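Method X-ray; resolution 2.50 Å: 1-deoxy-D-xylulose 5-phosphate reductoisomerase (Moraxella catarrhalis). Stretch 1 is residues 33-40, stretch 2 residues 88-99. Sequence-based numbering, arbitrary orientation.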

# COMPACT_ATOMS: atom_id res chain seq x y z
N TYR A 33 -5.73 25.49 -10.34
CA TYR A 33 -6.72 25.76 -9.33
C TYR A 33 -6.98 27.25 -9.30
O TYR A 33 -6.07 28.02 -9.49
CB TYR A 33 -6.18 25.30 -7.97
CG TYR A 33 -5.86 23.82 -7.98
CD1 TYR A 33 -6.89 22.89 -8.09
CD2 TYR A 33 -4.56 23.35 -7.91
CE1 TYR A 33 -6.64 21.53 -8.12
CE2 TYR A 33 -4.29 21.98 -7.95
CZ TYR A 33 -5.35 21.07 -8.06
OH TYR A 33 -5.16 19.70 -8.12
N ARG A 34 -8.23 27.64 -9.09
CA ARG A 34 -8.65 29.02 -8.92
C ARG A 34 -9.19 29.16 -7.50
O ARG A 34 -10.08 28.41 -7.12
CB ARG A 34 -9.76 29.36 -9.95
CG ARG A 34 -10.44 30.71 -9.73
CD ARG A 34 -11.45 31.12 -10.80
NE ARG A 34 -12.80 30.60 -10.54
CZ ARG A 34 -13.64 31.07 -9.63
NH1 ARG A 34 -13.31 32.09 -8.84
NH2 ARG A 34 -14.83 30.49 -9.49
N ILE A 35 -8.71 30.13 -6.73
CA ILE A 35 -9.26 30.36 -5.39
C ILE A 35 -10.51 31.22 -5.46
O ILE A 35 -10.45 32.36 -5.78
CB ILE A 35 -8.30 31.09 -4.47
CG1 ILE A 35 -6.93 30.41 -4.42
CG2 ILE A 35 -8.90 31.20 -3.09
CD1 ILE A 35 -6.95 28.94 -4.23
N HIS A 36 -11.66 30.68 -5.15
CA HIS A 36 -12.86 31.45 -5.14
C HIS A 36 -13.10 32.03 -3.76
O HIS A 36 -13.65 33.11 -3.66
CB HIS A 36 -14.01 30.57 -5.55
CG HIS A 36 -15.33 31.24 -5.50
ND1 HIS A 36 -15.82 31.98 -6.55
CD2 HIS A 36 -16.28 31.26 -4.54
CE1 HIS A 36 -17.02 32.43 -6.23
NE2 HIS A 36 -17.33 31.99 -5.03
N ALA A 37 -12.71 31.34 -2.69
CA ALA A 37 -12.96 31.86 -1.35
C ALA A 37 -11.99 31.36 -0.32
O ALA A 37 -11.43 30.33 -0.49
CB ALA A 37 -14.37 31.56 -0.91
N LEU A 38 -11.80 32.14 0.74
CA LEU A 38 -10.89 31.81 1.85
C LEU A 38 -11.57 32.29 3.10
O LEU A 38 -12.24 33.28 3.04
CB LEU A 38 -9.57 32.56 1.71
CG LEU A 38 -8.79 32.36 0.42
CD1 LEU A 38 -7.64 33.34 0.37
CD2 LEU A 38 -8.22 30.96 0.37
N THR A 39 -11.42 31.60 4.22
CA THR A 39 -12.06 32.02 5.45
C THR A 39 -11.15 31.89 6.61
O THR A 39 -10.29 31.02 6.63
CB THR A 39 -13.29 31.17 5.80
OG1 THR A 39 -12.92 29.99 6.55
CG2 THR A 39 -14.12 30.83 4.55
N GLY A 40 -11.34 32.76 7.59
CA GLY A 40 -10.48 32.81 8.77
C GLY A 40 -11.22 33.43 9.93
O GLY A 40 -11.93 34.38 9.74
N GLY A 88 -21.98 33.21 6.49
CA GLY A 88 -20.98 33.38 5.45
C GLY A 88 -20.37 32.07 4.99
O GLY A 88 -20.12 31.87 3.81
N LEU A 89 -20.12 31.17 5.93
CA LEU A 89 -19.55 29.89 5.62
C LEU A 89 -20.52 29.05 4.78
O LEU A 89 -20.13 28.44 3.79
CB LEU A 89 -19.17 29.17 6.91
CG LEU A 89 -18.25 29.92 7.86
CD1 LEU A 89 -17.96 29.11 9.12
CD2 LEU A 89 -16.97 30.29 7.16
N ILE A 90 -21.78 29.06 5.16
CA ILE A 90 -22.80 28.30 4.45
C ILE A 90 -22.88 28.79 3.01
O ILE A 90 -22.92 27.99 2.08
CB ILE A 90 -24.17 28.39 5.20
CG1 ILE A 90 -24.10 27.54 6.48
CG2 ILE A 90 -25.33 27.87 4.35
CD1 ILE A 90 -24.97 28.07 7.62
N GLU A 91 -22.84 30.09 2.83
CA GLU A 91 -22.87 30.68 1.51
C GLU A 91 -21.71 30.26 0.64
O GLU A 91 -21.90 29.92 -0.51
CB GLU A 91 -22.85 32.20 1.65
CG GLU A 91 -23.20 32.95 0.39
CD GLU A 91 -23.14 34.48 0.57
OE1 GLU A 91 -23.66 35.09 1.59
OE2 GLU A 91 -22.58 35.06 -0.38
N ILE A 92 -20.51 30.31 1.17
CA ILE A 92 -19.32 29.94 0.43
C ILE A 92 -19.36 28.47 0.12
O ILE A 92 -19.05 28.06 -1.00
CB ILE A 92 -18.06 30.24 1.23
CG1 ILE A 92 -17.69 31.70 1.08
CG2 ILE A 92 -16.89 29.39 0.76
CD1 ILE A 92 -16.90 32.22 2.25
N ALA A 93 -19.75 27.67 1.12
CA ALA A 93 -19.84 26.23 0.94
C ALA A 93 -20.85 25.77 -0.09
O ALA A 93 -20.67 24.70 -0.65
CB ALA A 93 -20.12 25.55 2.26
N SER A 94 -21.91 26.56 -0.34
CA SER A 94 -22.94 26.18 -1.33
C SER A 94 -22.94 27.01 -2.59
O SER A 94 -23.82 26.89 -3.43
CB SER A 94 -24.33 26.21 -0.70
OG SER A 94 -24.60 27.45 -0.12
N ASP A 95 -21.91 27.82 -2.73
CA ASP A 95 -21.83 28.79 -3.79
C ASP A 95 -21.83 28.06 -5.13
O ASP A 95 -21.05 27.12 -5.36
CB ASP A 95 -20.57 29.64 -3.55
CG ASP A 95 -20.44 30.80 -4.50
OD1 ASP A 95 -20.62 30.58 -5.71
OD2 ASP A 95 -20.11 31.93 -4.01
N GLU A 96 -22.70 28.52 -6.02
CA GLU A 96 -22.88 27.90 -7.34
C GLU A 96 -21.55 27.89 -8.10
O GLU A 96 -21.31 27.03 -8.89
CB GLU A 96 -24.01 28.59 -8.12
CG GLU A 96 -24.24 28.13 -9.55
N ALA A 97 -20.68 28.84 -7.79
CA ALA A 97 -19.42 28.99 -8.53
C ALA A 97 -18.24 28.21 -7.98
O ALA A 97 -17.16 28.25 -8.57
CB ALA A 97 -19.04 30.47 -8.59
N VAL A 98 -18.44 27.54 -6.84
CA VAL A 98 -17.40 26.74 -6.19
C VAL A 98 -17.48 25.28 -6.61
O VAL A 98 -18.53 24.66 -6.48
CB VAL A 98 -17.60 26.78 -4.67
CG1 VAL A 98 -16.67 25.83 -3.96
CG2 VAL A 98 -17.35 28.15 -4.13
N ASP A 99 -16.38 24.71 -7.08
CA ASP A 99 -16.33 23.27 -7.35
C ASP A 99 -15.96 22.50 -6.09
O ASP A 99 -16.58 21.49 -5.78
CB ASP A 99 -15.27 22.92 -8.42
CG ASP A 99 -15.59 23.50 -9.80
OD1 ASP A 99 -14.63 23.83 -10.52
OD2 ASP A 99 -16.77 23.62 -10.19

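The strand 33-39 and the last turns of a helix, residues 88-93, run nearly antiparallel, their N-to-C directions 161° apart and their axes 9.7 Å apart at closest approach. Beyond the helix the chain enters a type I turn from Asp-95 to Val-98, closed by a hydrogen bond from Val-98 N to Asp-95 O (3.0 Å), and this turn packs beside His-36.

Where strand meets helix the contact is apolar. The Ala-37 methyl points toward the helix and meets an Ile-92 methyl: Ala-37 CB lies 3.7 Å from Ile-92 CG2, a small apolar group against a branched one. The methyl of Thr-39 reaches two helix side chains one turn apart, with CG2 3.9 Å from both Leu-89 CD2 and Ile-92 CD1, while its hydroxyl is hydrogen-bonded elsewhere in the structure.

At the turn, polarity takes over. His-36 NE2 donates a hydrogen bond to Asp-95 OD2 (3.0 Å, 159°), the carboxylate oxygen lying near the ring plane, as the nitrogen's in-plane N-H requires. Asp-95 also serves its own turn, since its OD1 accepts from Ala-97 N at 2.7 Å. At the other ring nitrogen, His-36 ND1 accepts weak hydrogen bonds from Arg-34 NH1 and NH2, both 3.4 Å. The imidazole also offers carbon to apolar neighbours: CD2 of His-36 approaches Val-98 CG2 at 3.3 Å.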